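Local coordinates for protein glucosidase (Croceicoccus marinus, PDB 5Z3K) that probably hydrolyses O-glycosidic bonds as a GH39-family beta-glucosidase from a deep-sea bacterium, at residues Phe275-Ala285 and Asn328-Val337; Asp353-Ala361 and Arg371-Ile379. All coordinates share one frame; numbering follows the deposited sequence.

How the contacts relate
Contact 1 lies in the helical layer around the TIM barrel. Contact 2 is a strand pair in the beta domain beside it. Their centres are about 12 Å apart, on the same side of the chain's centre. The two meet directly. Ser375 OG of contact 2 lies 2.8 Å from Ala282 O of contact 1, a probable hydrogen bond, and the Tyr377 ring packs edge-to-face with Phe283. Ala285 CB is 3.8 Å from Ser375 CB, while Leu336 and Val337 rest on Leu373. The helices of contact 1 thus lie against the sheet of contact 2, joining barrel and beta domain. Along the chain, contact 1 closes before contact 2 opens.

Contact 1 of 2, residues Phe275-Ala285 and Asn328-Val337; sequences FEDFDNAAFLA and NARTGAFQLV
Asp277 joins the starts of the two helices through its carboxylate. Asp277 OD2 accepts from Ala329 N at 2.9 Å, using its syn lone pair. OD1 takes two donors from one residue. Arg330 NE comes in at 2.8 Å on the anti lone pair of Asp277 OD1, in a nearly straight salt bridge that lies in the guanidinium plane. Arg330 N meets Asp277 OD1 on the syn side at 3.0 Å, somewhat out of the carboxylate plane. The Asp277 side chain turns its CG opposite the backbone N (chi1 172°), and this carries the carboxylate across to the first turn of helix 329-341. The N-H groups of this first turn probably stabilise its negative charge. Asn328 caps the same helix: its OD1 accepts from Thr331 N, and Thr331 OG1 accepts from Asn328 N, a capping box. Asn328 ND2 is held outside the contact by Ile320 O and Glu322 OE2.

The Arg330 chain bends at chi3 and packs against further side chains. Phe275 CE1 lies over one face of the guanidinium, 3.6 Å from Arg330 NH1, and the two planes are 71° apart. The ring thus gives its edge to the arginine, while Asn280 ND2 sits over the ring face. Arg330 CD also touches Asn280 CG at 3.7 Å.

Helices 277-291 and 329-341 pack in the outer layer of the eight-stranded beta/alpha barrel; 329-341 comes after its last strand, 298-301, in the chain. Within the contact they run nearly parallel, at 16°, with axes 7.9 Å apart at closest approach.

Small side chains permit this spacing. Ala281 CB packs on Ala329 CB and, at 3.8 Å, on Ala333 CB. Further along, Leu284 puts CD1 against the Phe334 backbone. Val337 CG2 then reaches Ala285, coming 3.6 Å from its CA.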
ATOM      1  N   PHE A 275     -10.685   8.201 -14.844  1.00 19.51           N
ATOM      2  CA  PHE A 275      -9.364   7.915 -15.378  1.00 19.26           C
ATOM      3  C   PHE A 275      -9.506   6.764 -16.349  1.00 21.50           C
ATOM      4  O   PHE A 275     -10.501   6.031 -16.326  1.00 20.72           O
ATOM      5  CB  PHE A 275      -8.379   7.555 -14.261  1.00 18.34           C
ATOM      6  CG  PHE A 275      -8.921   6.540 -13.299  1.00 14.43           C
ATOM      7  CD1 PHE A 275      -8.881   5.187 -13.610  1.00 17.12           C
ATOM      8  CD2 PHE A 275      -9.490   6.938 -12.099  1.00 15.33           C
ATOM      9  CE1 PHE A 275      -9.405   4.238 -12.737  1.00 18.79           C
ATOM     10  CE2 PHE A 275     -10.015   6.001 -11.218  1.00 20.17           C
ATOM     11  CZ  PHE A 275      -9.966   4.647 -11.539  1.00 15.06           C
ATOM     12  N   GLU A 276      -8.502   6.611 -17.202  1.00 21.58           N
ATOM     13  CA  GLU A 276      -8.388   5.414 -18.013  1.00 18.88           C
ATOM     14  C   GLU A 276      -7.707   4.314 -17.209  1.00 17.38           C
ATOM     15  O   GLU A 276      -6.774   4.573 -16.441  1.00 16.93           O
ATOM     16  CB  GLU A 276      -7.598   5.688 -19.294  1.00 20.30           C
ATOM     17  CG  GLU A 276      -8.200   6.768 -20.193  1.00 21.99           C
ATOM     18  CD  GLU A 276      -9.494   6.331 -20.876  1.00 32.59           C
ATOM     19  OE1 GLU A 276      -9.750   5.112 -20.986  1.00 27.59           O
ATOM     20  OE2 GLU A 276     -10.255   7.220 -21.311  1.00 42.26           O
ATOM     21  N   ASP A 277      -8.194   3.085 -17.394  1.00 17.51           N
ATOM     22  CA  ASP A 277      -7.577   1.901 -16.797  1.00 15.92           C
ATOM     23  C   ASP A 277      -6.067   1.870 -17.045  1.00 15.48           C
ATOM     24  O   ASP A 277      -5.274   1.677 -16.116  1.00 13.37           O
ATOM     25  CB  ASP A 277      -8.272   0.656 -17.363  1.00 16.58           C
ATOM     26  CG  ASP A 277      -7.592  -0.654 -16.976  1.00 16.56           C
ATOM     27  OD1 ASP A 277      -7.279  -0.853 -15.785  1.00 16.55           O
ATOM     28  OD2 ASP A 277      -7.399  -1.508 -17.875  1.00 16.88           O
ATOM     29  N   PHE A 278      -5.649   2.082 -18.293  1.00 13.66           N
ATOM     30  CA  PHE A 278      -4.245   1.873 -18.631  1.00 17.62           C
ATOM     31  C   PHE A 278      -3.362   3.020 -18.151  1.00 14.05           C
ATOM     32  O   PHE A 278      -2.195   2.786 -17.820  1.00 16.04           O
ATOM     33  CB  PHE A 278      -4.088   1.661 -20.145  1.00 17.73           C
ATOM     34  CG  PHE A 278      -5.005   2.516 -20.981  1.00 18.54           C
ATOM     35  CD1 PHE A 278      -4.614   3.784 -21.382  1.00 18.20           C
ATOM     36  CD2 PHE A 278      -6.257   2.055 -21.355  1.00 20.04           C
ATOM     37  CE1 PHE A 278      -5.455   4.577 -22.140  1.00 23.31           C
ATOM     38  CE2 PHE A 278      -7.105   2.842 -22.113  1.00 22.79           C
ATOM     39  CZ  PHE A 278      -6.709   4.102 -22.506  1.00 22.25           C
ATOM     40  N   ASP A 279      -3.901   4.245 -18.089  1.00 14.65           N
ATOM     41  CA  ASP A 279      -3.175   5.362 -17.479  1.00 14.24           C
ATOM     42  C   ASP A 279      -2.873   5.071 -16.015  1.00 16.05           C
ATOM     43  O   ASP A 279      -1.748   5.276 -15.535  1.00 12.42           O
ATOM     44  CB  ASP A 279      -3.996   6.652 -17.576  1.00 17.31           C
ATOM     45  CG  ASP A 279      -4.114   7.182 -18.987  1.00 18.73           C
ATOM     46  OD1 ASP A 279      -3.411   6.677 -19.877  1.00 17.88           O
ATOM     47  OD2 ASP A 279      -4.915   8.115 -19.195  1.00 21.25           O
ATOM     48  N   ASN A 280      -3.889   4.606 -15.291  1.00 12.33           N
ATOM     49  CA  ASN A 280      -3.762   4.322 -13.868  1.00 10.95           C
ATOM     50  C   ASN A 280      -2.756   3.204 -13.623  1.00 13.73           C
ATOM     51  O   ASN A 280      -1.931   3.292 -12.708  1.00 11.61           O
ATOM     52  CB  ASN A 280      -5.145   3.950 -13.311  1.00 12.46           C
ATOM     53  CG  ASN A 280      -5.206   3.989 -11.781  1.00 13.02           C
ATOM     54  OD1 ASN A 280      -4.376   3.389 -11.099  1.00 13.47           O
ATOM     55  ND2 ASN A 280      -6.207   4.686 -11.244  1.00 11.65           N
ATOM     56  N   ALA A 281      -2.814   2.146 -14.442  1.00 12.17           N
ATOM     57  CA  ALA A 281      -1.856   1.046 -14.353  1.00 13.29           C
ATOM     58  C   ALA A 281      -0.421   1.545 -14.484  1.00 13.32           C
ATOM     59  O   ALA A 281       0.455   1.182 -13.689  1.00 12.09           O
ATOM     60  CB  ALA A 281      -2.160   0.019 -15.444  1.00 11.43           C
ATOM     61  N   ALA A 282      -0.161   2.375 -15.495  1.00 11.25           N
ATOM     62  CA  ALA A 282       1.191   2.892 -15.670  1.00 13.89           C
ATOM     63  C   ALA A 282       1.580   3.785 -14.500  1.00 12.81           C
ATOM     64  O   ALA A 282       2.734   3.767 -14.052  1.00 12.24           O
ATOM     65  CB  ALA A 282       1.306   3.648 -16.994  1.00 13.47           C
ATOM     66  N   PHE A 283       0.625   4.561 -13.987  1.00 11.05           N
ATOM     67  CA  PHE A 283       0.900   5.406 -12.825  1.00 12.58           C
ATOM     68  C   PHE A 283       1.330   4.568 -11.634  1.00 11.78           C
ATOM     69  O   PHE A 283       2.325   4.877 -10.968  1.00 11.08           O
ATOM     70  CB  PHE A 283      -0.334   6.245 -12.465  1.00 11.12           C
ATOM     71  CG  PHE A 283      -0.164   7.092 -11.219  1.00 12.09           C
ATOM     72  CD1 PHE A 283      -0.325   6.544  -9.944  1.00  9.53           C
ATOM     73  CD2 PHE A 283       0.151   8.446 -11.326  1.00 11.30           C
ATOM     74  CE1 PHE A 283      -0.165   7.344  -8.796  1.00 12.73           C
ATOM     75  CE2 PHE A 283       0.296   9.244 -10.199  1.00 10.91           C
ATOM     76  CZ  PHE A 283       0.150   8.693  -8.930  1.00 13.56           C
ATOM     77  N   LEU A 284       0.562   3.517 -11.315  1.00 11.53           N
ATOM     78  CA  LEU A 284       0.852   2.806 -10.077  1.00 13.68           C
ATOM     79  C   LEU A 284       2.165   2.034 -10.184  1.00 10.65           C
ATOM     80  O   LEU A 284       2.888   1.918  -9.187  1.00  8.69           O
ATOM     81  CB  LEU A 284      -0.326   1.906  -9.689  1.00 14.00           C
ATOM     82  CG  LEU A 284      -0.543   0.572 -10.377  1.00 14.03           C
ATOM     83  CD1 LEU A 284       0.126  -0.530  -9.562  1.00 16.12           C
ATOM     84  CD2 LEU A 284      -2.051   0.316 -10.528  1.00 18.05           C
ATOM     85  N   ALA A 285       2.526   1.563 -11.383  1.00 12.24           N
ATOM     86  CA  ALA A 285       3.832   0.933 -11.542  1.00 10.62           C
ATOM     87  C   ALA A 285       4.960   1.956 -11.398  1.00 11.41           C
ATOM     88  O   ALA A 285       5.959   1.695 -10.714  1.00 10.18           O
ATOM     89  CB  ALA A 285       3.910   0.204 -12.889  1.00 10.58           C
ATOM     90  N   ASN A 328      -7.769  -6.468 -15.508  1.00 13.41           N
ATOM     91  CA  ASN A 328      -7.592  -5.365 -16.439  1.00 15.13           C
ATOM     92  C   ASN A 328      -6.129  -4.939 -16.383  1.00 13.00           C
ATOM     93  O   ASN A 328      -5.283  -5.646 -15.828  1.00 12.33           O
ATOM     94  CB  ASN A 328      -8.557  -4.225 -16.094  1.00 13.04           C
ATOM     95  CG  ASN A 328      -8.465  -3.822 -14.639  1.00 15.04           C
ATOM     96  OD1 ASN A 328      -7.383  -3.873 -14.049  1.00 12.94           O
ATOM     97  ND2 ASN A 328      -9.599  -3.449 -14.036  1.00 11.44           N
ATOM     98  N   ALA A 329      -5.829  -3.767 -16.945  1.00 13.08           N
ATOM     99  CA  ALA A 329      -4.449  -3.299 -16.936  1.00 13.19           C
ATOM    100  C   ALA A 329      -3.989  -2.939 -15.524  1.00 13.61           C
ATOM    101  O   ALA A 329      -2.824  -3.170 -15.172  1.00 10.86           O
ATOM    102  CB  ALA A 329      -4.282  -2.100 -17.876  1.00 13.23           C
ATOM    103  N   ARG A 330      -4.871  -2.363 -14.704  1.00 11.12           N
ATOM    104  CA  ARG A 330      -4.481  -2.031 -13.328  1.00 12.59           C
ATOM    105  C   ARG A 330      -4.132  -3.289 -12.538  1.00 12.70           C
ATOM    106  O   ARG A 330      -3.124  -3.330 -11.823  1.00 10.57           O
ATOM    107  CB  ARG A 330      -5.595  -1.258 -12.613  1.00  8.49           C
ATOM    108  CG  ARG A 330      -5.651   0.247 -12.891  1.00 12.33           C
ATOM    109  CD  ARG A 330      -7.019   0.806 -12.481  1.00 10.87           C
ATOM    110  NE  ARG A 330      -8.079   0.332 -13.372  1.00 14.81           N
ATOM    111  CZ  ARG A 330      -9.371   0.309 -13.066  1.00 15.52           C
ATOM    112  NH1 ARG A 330      -9.785   0.741 -11.876  1.00 13.01           N
ATOM    113  NH2 ARG A 330     -10.249  -0.139 -13.962  1.00 15.34           N
ATOM    114  N   THR A 331      -4.978  -4.323 -12.621  1.00 12.81           N
ATOM    115  CA  THR A 331      -4.662  -5.546 -11.893  1.00  9.41           C
ATOM    116  C   THR A 331      -3.433  -6.216 -12.485  1.00 11.39           C
ATOM    117  O   THR A 331      -2.680  -6.877 -11.763  1.00  9.41           O
ATOM    118  CB  THR A 331      -5.857  -6.511 -11.880  1.00 10.62           C
ATOM    119  OG1 THR A 331      -6.187  -6.915 -13.211  1.00 13.12           O
ATOM    120  CG2 THR A 331      -7.082  -5.845 -11.253  1.00 13.59           C
ATOM    121  N   GLY A 332      -3.205  -6.049 -13.788  1.00 11.05           N
ATOM    122  CA  GLY A 332      -2.004  -6.599 -14.380  1.00 10.89           C
ATOM    123  C   GLY A 332      -0.766  -5.909 -13.842  1.00 11.34           C
ATOM    124  O   GLY A 332       0.181  -6.562 -13.402  1.00 11.29           O
ATOM    125  N   ALA A 333      -0.771  -4.572 -13.851  1.00 13.41           N
ATOM    126  CA  ALA A 333       0.364  -3.828 -13.310  1.00 14.90           C
ATOM    127  C   ALA A 333       0.574  -4.145 -11.833  1.00 13.16           C
ATOM    128  O   ALA A 333       1.715  -4.250 -11.366  1.00 11.22           O
ATOM    129  CB  ALA A 333       0.160  -2.324 -13.514  1.00 11.05           C
ATOM    130  N   PHE A 334      -0.518  -4.310 -11.085  1.00 11.17           N
ATOM    131  CA  PHE A 334      -0.404  -4.633  -9.666  1.00 11.64           C
ATOM    132  C   PHE A 334       0.374  -5.926  -9.450  1.00 10.45           C
ATOM    133  O   PHE A 334       1.246  -5.993  -8.575  1.00 10.68           O
ATOM    134  CB  PHE A 334      -1.799  -4.722  -9.049  1.00 10.47           C
ATOM    135  CG  PHE A 334      -1.799  -5.002  -7.564  1.00 13.38           C
ATOM    136  CD1 PHE A 334      -1.584  -3.980  -6.646  1.00 12.11           C
ATOM    137  CD2 PHE A 334      -2.031  -6.285  -7.089  1.00 13.87           C
ATOM    138  CE1 PHE A 334      -1.601  -4.234  -5.277  1.00 13.13           C
ATOM    139  CE2 PHE A 334      -2.048  -6.552  -5.717  1.00 12.92           C
ATOM    140  CZ  PHE A 334      -1.827  -5.524  -4.813  1.00 10.14           C
ATOM    141  N   GLN A 335       0.096  -6.960 -10.259  1.00  9.44           N
ATOM    142  CA  GLN A 335       0.822  -8.217 -10.129  1.00  8.76           C
ATOM    143  C   GLN A 335       2.276  -8.075 -10.568  1.00 10.25           C
ATOM    144  O   GLN A 335       3.178  -8.586  -9.897  1.00 12.21           O
ATOM    145  CB  GLN A 335       0.128  -9.312 -10.941  1.00 10.68           C
ATOM    146  CG  GLN A 335      -1.252  -9.705 -10.400  1.00  8.44           C
ATOM    147  CD  GLN A 335      -1.996 -10.623 -11.354  1.00 13.20           C
ATOM    148  OE1 GLN A 335      -1.788 -11.835 -11.353  1.00 15.01           O
ATOM    149  NE2 GLN A 335      -2.852 -10.045 -12.179  1.00 14.25           N
ATOM    150  N   LEU A 336       2.531  -7.412 -11.702  1.00  9.65           N
ATOM    151  CA  LEU A 336       3.911  -7.310 -12.176  1.00 10.93           C
ATOM    152  C   LEU A 336       4.767  -6.498 -11.209  1.00 10.62           C
ATOM    153  O   LEU A 336       5.951  -6.808 -11.010  1.00 13.55           O
ATOM    154  CB  LEU A 336       3.954  -6.683 -13.563  1.00 10.75           C
ATOM    155  CG  LEU A 336       3.100  -7.322 -14.660  1.00 15.10           C
ATOM    156  CD1 LEU A 336       3.450  -6.659 -15.974  1.00 13.70           C
ATOM    157  CD2 LEU A 336       3.296  -8.825 -14.729  1.00 13.51           C
ATOM    158  N   VAL A 337       4.190  -5.452 -10.609  1.00 10.49           N
ATOM    159  CA  VAL A 337       4.908  -4.695  -9.580  1.00 11.27           C
ATOM    160  C   VAL A 337       5.262  -5.598  -8.403  1.00 12.05           C
ATOM    161  O   VAL A 337       6.417  -5.667  -7.970  1.00 10.00           O
ATOM    162  CB  VAL A 337       4.075  -3.484  -9.114  1.00 11.44           C
ATOM    163  CG1 VAL A 337       4.621  -2.949  -7.813  1.00 11.19           C
ATOM    164  CG2 VAL A 337       4.037  -2.391 -10.180  1.00 10.62           C
TER

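Contact 2 of 2, residues Asp353-Ala361 and Arg371-Ile379; sequences DDNGFAALA and RILISNYAI
Phe357 and Ile374 touch on the face of the strand pair that also carries Ala359, Ala361, Ile372 and Asn376. Phe357 CZ is 3.6 Å from Ile374 CG2, and the two side chains run alongside each other in one direction. Asn376 meets the ring at its edge: Asn376 OD1 is 3.5 Å from Phe357 CD1, with amide and ring planes 80° apart. CG of Phe357 stands anti to its own N (chi1 -167°), which lays the ring along Ile374 and turns its edge to Asn376. Replacing Phe357 by an alanine is likely to open a gap beside Ile374 CG2 and leave the Asn376 amide without the ring edge it packs on.

Backbone bonds set this register. Ala358 pairs with Ser375, and Leu360 with Leu373, each through two hydrogen bonds. Tyr377 N adds a bond to Gly356 O at 2.7 Å. These are the two arms of an antiparallel beta hairpin, strands 357-363 and 369-376, in the mixed sheet of the beta domain.

At the open end of the hairpin Gly356 CA makes a CA-H...O contact with Tyr377 O at 3.1 Å; a CB here would clash with that oxygen. Asp353 shapes the approach: its OD1 accepts from Asn355 N in an Asx turn and also from Phe357 N, from opposite faces of the carboxylate plane. One water bridges Asn355 O and Ile379 N.

Farther out, Tyr421 meets the Phe357 ring edge-to-face, and Leu470 O and Tyr421 O hold Asn376 ND2. Leu9 of strand 6-13 packs against both Phe357 and Ile374.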
ATOM      1  N   ASP A 353      14.246   7.444 -16.306  1.00 11.73           N
ATOM      2  CA  ASP A 353      14.238   8.863 -15.958  1.00 14.29           C
ATOM      3  C   ASP A 353      13.257   9.102 -14.815  1.00 15.47           C
ATOM      4  O   ASP A 353      12.587   8.175 -14.335  1.00 14.82           O
ATOM      5  CB  ASP A 353      13.947   9.728 -17.205  1.00 12.58           C
ATOM      6  CG  ASP A 353      12.541   9.533 -17.750  1.00 17.95           C
ATOM      7  OD1 ASP A 353      11.594   9.402 -16.950  1.00 13.97           O
ATOM      8  OD2 ASP A 353      12.372   9.533 -18.989  1.00 18.79           O
ATOM      9  N   ASP A 354      13.163  10.359 -14.372  1.00 13.89           N
ATOM     10  CA  ASP A 354      12.226  10.734 -13.320  1.00 14.49           C
ATOM     11  C   ASP A 354      10.992  11.454 -13.863  1.00 14.68           C
ATOM     12  O   ASP A 354      10.247  12.056 -13.082  1.00 15.89           O
ATOM     13  CB  ASP A 354      12.925  11.580 -12.244  1.00 18.26           C
ATOM     14  CG  ASP A 354      13.509  12.865 -12.788  1.00 25.15           C
ATOM     15  OD1 ASP A 354      13.313  13.154 -13.987  1.00 24.93           O
ATOM     16  OD2 ASP A 354      14.178  13.591 -12.016  1.00 30.27           O
ATOM     17  N   ASN A 355      10.756  11.387 -15.180  1.00 14.85           N
ATOM     18  CA  ASN A 355       9.587  11.976 -15.831  1.00 13.79           C
ATOM     19  C   ASN A 355       8.588  10.926 -16.306  1.00 16.70           C
ATOM     20  O   ASN A 355       7.846  11.161 -17.263  1.00 16.80           O
ATOM     21  CB  ASN A 355       9.985  12.832 -17.028  1.00 16.64           C
ATOM     22  CG  ASN A 355      11.286  13.535 -16.827  1.00 28.98           C
ATOM     23  OD1 ASN A 355      12.291  13.183 -17.445  1.00 35.53           O
ATOM     24  ND2 ASN A 355      11.286  14.538 -15.965  1.00 35.22           N
ATOM     25  N   GLY A 356       8.572   9.763 -15.671  1.00 15.58           N
ATOM     26  CA  GLY A 356       7.539   8.782 -15.929  1.00 13.67           C
ATOM     27  C   GLY A 356       7.995   7.546 -16.675  1.00 13.29           C
ATOM     28  O   GLY A 356       7.198   6.603 -16.808  1.00 16.30           O
ATOM     29  N   PHE A 357       9.233   7.501 -17.173  1.00 15.29           N
ATOM     30  CA  PHE A 357       9.771   6.273 -17.765  1.00 12.87           C
ATOM     31  C   PHE A 357      10.615   5.593 -16.692  1.00 13.52           C
ATOM     32  O   PHE A 357      11.834   5.759 -16.621  1.00 11.44           O
ATOM     33  CB  PHE A 357      10.561   6.528 -19.046  1.00 13.80           C
ATOM     34  CG  PHE A 357      10.850   5.267 -19.818  1.00 13.73           C
ATOM     35  CD1 PHE A 357       9.880   4.704 -20.636  1.00 13.52           C
ATOM     36  CD2 PHE A 357      12.074   4.622 -19.694  1.00 15.66           C
ATOM     37  CE1 PHE A 357      10.122   3.527 -21.333  1.00 14.98           C
ATOM     38  CE2 PHE A 357      12.331   3.445 -20.394  1.00 18.42           C
ATOM     39  CZ  PHE A 357      11.353   2.892 -21.212  1.00 15.42           C
ATOM     40  N   ALA A 358       9.945   4.812 -15.851  1.00 14.38           N
ATOM     41  CA  ALA A 358      10.533   4.269 -14.630  1.00 14.99           C
ATOM     42  C   ALA A 358      10.895   2.808 -14.832  1.00 13.97           C
ATOM     43  O   ALA A 358      10.135   2.057 -15.442  1.00 13.32           O
ATOM     44  CB  ALA A 358       9.552   4.400 -13.469  1.00 13.74           C
ATOM     45  N   ALA A 359      12.049   2.405 -14.310  1.00 10.56           N
ATOM     46  CA  ALA A 359      12.506   1.039 -14.484  1.00 11.86           C
ATOM     47  C   ALA A 359      13.169   0.564 -13.200  1.00 12.29           C
ATOM     48  O   ALA A 359      13.768   1.350 -12.459  1.00 12.35           O
ATOM     49  CB  ALA A 359      13.467   0.926 -15.680  1.00 13.00           C
ATOM     50  N   LEU A 360      13.064  -0.742 -12.959  1.00 12.90           N
ATOM     51  CA  LEU A 360      13.490  -1.364 -11.717  1.00 12.51           C
ATOM     52  C   LEU A 360      13.872  -2.804 -12.020  1.00 12.50           C
ATOM     53  O   LEU A 360      13.180  -3.486 -12.784  1.00 11.31           O
ATOM     54  CB  LEU A 360      12.364  -1.303 -10.667  1.00 11.39           C
ATOM     55  CG  LEU A 360      12.593  -1.946  -9.297  1.00 14.02           C
ATOM     56  CD1 LEU A 360      13.689  -1.239  -8.518  1.00 11.93           C
ATOM     57  CD2 LEU A 360      11.296  -1.953  -8.477  1.00  8.86           C
ATOM     58  N   ALA A 361      14.969  -3.273 -11.427  1.00 11.93           N
ATOM     59  CA  ALA A 361      15.445  -4.619 -11.721  1.00  9.83           C
ATOM     60  C   ALA A 361      15.849  -5.339 -10.442  1.00 13.35           C
ATOM     61  O   ALA A 361      16.379  -4.732  -9.509  1.00 11.85           O
ATOM     62  CB  ALA A 361      16.634  -4.587 -12.690  1.00 11.19           C
ATOM     63  N   ARG A 371      14.094 -10.151 -12.856  1.00 13.35           N
ATOM     64  CA  ARG A 371      12.877  -9.423 -13.223  1.00 13.38           C
ATOM     65  C   ARG A 371      13.205  -7.965 -13.512  1.00 13.32           C
ATOM     66  O   ARG A 371      13.830  -7.295 -12.684  1.00 13.39           O
ATOM     67  CB  ARG A 371      11.823  -9.500 -12.120  1.00 12.03           C
ATOM     68  CG  ARG A 371      11.269 -10.897 -11.951  1.00 11.18           C
ATOM     69  CD  ARG A 371      10.106 -10.982 -10.957  1.00 11.74           C
ATOM     70  NE  ARG A 371       9.614 -12.355 -10.980  1.00 18.07           N
ATOM     71  CZ  ARG A 371       9.396 -13.109  -9.909  1.00 16.10           C
ATOM     72  NH1 ARG A 371       9.592 -12.630  -8.683  1.00 14.70           N
ATOM     73  NH2 ARG A 371       8.963 -14.353 -10.078  1.00 16.43           N
ATOM     74  N   ILE A 372      12.764  -7.472 -14.668  1.00 10.55           N
ATOM     75  CA  ILE A 372      12.994  -6.082 -15.064  1.00 11.76           C
ATOM     76  C   ILE A 372      11.640  -5.460 -15.369  1.00 12.07           C
ATOM     77  O   ILE A 372      10.954  -5.872 -16.316  1.00 11.22           O
ATOM     78  CB  ILE A 372      13.942  -5.951 -16.267  1.00  9.35           C
ATOM     79  CG1 ILE A 372      15.314  -6.570 -15.965  1.00 11.76           C
ATOM     80  CG2 ILE A 372      14.087  -4.475 -16.632  1.00 11.89           C
ATOM     81  CD1 ILE A 372      15.608  -7.848 -16.782  1.00 18.92           C
ATOM     82  N   LEU A 373      11.252  -4.483 -14.560  1.00 12.32           N
ATOM     83  CA  LEU A 373       9.948  -3.842 -14.634  1.00 10.91           C
ATOM     84  C   LEU A 373      10.117  -2.462 -15.249  1.00 11.42           C
ATOM     85  O   LEU A 373      11.003  -1.713 -14.837  1.00 11.00           O
ATOM     86  CB  LEU A 373       9.342  -3.724 -13.235  1.00 10.93           C
ATOM     87  CG  LEU A 373       7.990  -3.027 -13.169  1.00 11.89           C
ATOM     88  CD1 LEU A 373       6.899  -3.951 -13.759  1.00 11.81           C
ATOM     89  CD2 LEU A 373       7.658  -2.676 -11.745  1.00 12.60           C
ATOM     90  N   ILE A 374       9.281  -2.135 -16.233  1.00 10.20           N
ATOM     91  CA  ILE A 374       9.354  -0.873 -16.954  1.00 11.99           C
ATOM     92  C   ILE A 374       7.957  -0.285 -17.056  1.00 11.56           C
ATOM     93  O   ILE A 374       7.040  -0.949 -17.550  1.00 13.59           O
ATOM     94  CB  ILE A 374       9.934  -1.053 -18.371  1.00 12.68           C
ATOM     95  CG1 ILE A 374      11.296  -1.746 -18.335  1.00 14.06           C
ATOM     96  CG2 ILE A 374       9.984   0.298 -19.096  1.00 15.95           C
ATOM     97  CD1 ILE A 374      11.720  -2.291 -19.698  1.00 13.60           C
ATOM     98  N   SER A 375       7.798   0.967 -16.633  1.00 13.71           N
ATOM     99  CA  SER A 375       6.547   1.686 -16.850  1.00 14.46           C
ATOM    100  C   SER A 375       6.826   2.937 -17.660  1.00 14.98           C
ATOM    101  O   SER A 375       7.770   3.677 -17.359  1.00 13.05           O
ATOM    102  CB  SER A 375       5.854   2.063 -15.541  1.00 13.53           C
ATOM    103  OG  SER A 375       4.623   2.742 -15.801  1.00 12.72           O
ATOM    104  N   ASN A 376       6.007   3.164 -18.680  1.00 11.64           N
ATOM    105  CA  ASN A 376       6.058   4.370 -19.498  1.00 14.24           C
ATOM    106  C   ASN A 376       4.804   5.178 -19.179  1.00 13.63           C
ATOM    107  O   ASN A 376       3.734   4.929 -19.744  1.00 16.37           O
ATOM    108  CB  ASN A 376       6.148   4.005 -20.985  1.00 12.17           C
ATOM    109  CG  ASN A 376       6.516   5.191 -21.852  1.00 14.92           C
ATOM    110  OD1 ASN A 376       6.823   6.272 -21.344  1.00 16.98           O
ATOM    111  ND2 ASN A 376       6.500   4.996 -23.162  1.00 13.86           N
ATOM    112  N   TYR A 377       4.934   6.132 -18.259  1.00 12.29           N
ATOM    113  CA  TYR A 377       3.816   6.930 -17.776  1.00 12.90           C
ATOM    114  C   TYR A 377       4.041   8.403 -18.093  1.00 14.73           C
ATOM    115  O   TYR A 377       5.134   8.931 -17.874  1.00 13.82           O
ATOM    116  CB  TYR A 377       3.622   6.761 -16.254  1.00 13.65           C
ATOM    117  CG  TYR A 377       2.561   7.703 -15.733  1.00 13.13           C
ATOM    118  CD1 TYR A 377       1.213   7.388 -15.862  1.00 14.41           C
ATOM    119  CD2 TYR A 377       2.897   8.934 -15.183  1.00 15.33           C
ATOM    120  CE1 TYR A 377       0.240   8.250 -15.426  1.00 12.74           C
ATOM    121  CE2 TYR A 377       1.921   9.815 -14.755  1.00 14.38           C
ATOM    122  CZ  TYR A 377       0.593   9.461 -14.883  1.00 14.48           C
ATOM    123  OH  TYR A 377      -0.389  10.325 -14.448  1.00 14.94           O
ATOM    124  N   ALA A 378       2.993   9.084 -18.556  1.00 15.54           N
ATOM    125  CA  ALA A 378       3.073  10.505 -18.888  1.00 16.00           C
ATOM    126  C   ALA A 378       2.103  11.289 -18.015  1.00 14.68           C
ATOM    127  O   ALA A 378       0.900  11.012 -18.019  1.00 13.58           O
ATOM    128  CB  ALA A 378       2.767  10.734 -20.372  1.00 15.83           C
ATOM    129  N   ILE A 379       2.627  12.251 -17.259  1.00 14.08           N
ATOM    130  CA  ILE A 379       1.752  13.209 -16.578  1.00 14.69           C
ATOM    131  C   ILE A 379       0.953  13.969 -17.631  1.00 15.35           C
ATOM    132  O   ILE A 379       1.550  14.492 -18.592  1.00 18.51           O
ATOM    133  CB  ILE A 379       2.575  14.185 -15.720  1.00 15.96           C
ATOM    134  CG1 ILE A 379       3.284  13.459 -14.572  1.00 16.72           C
ATOM    135  CG2 ILE A 379       1.686  15.295 -15.182  1.00 16.47           C
ATOM    136  CD1 ILE A 379       4.418  14.276 -13.957  1.00 13.02           C
TER
HETATM  137  O   HOH W   1       5.546  12.554 -17.271  1.00 15.63           O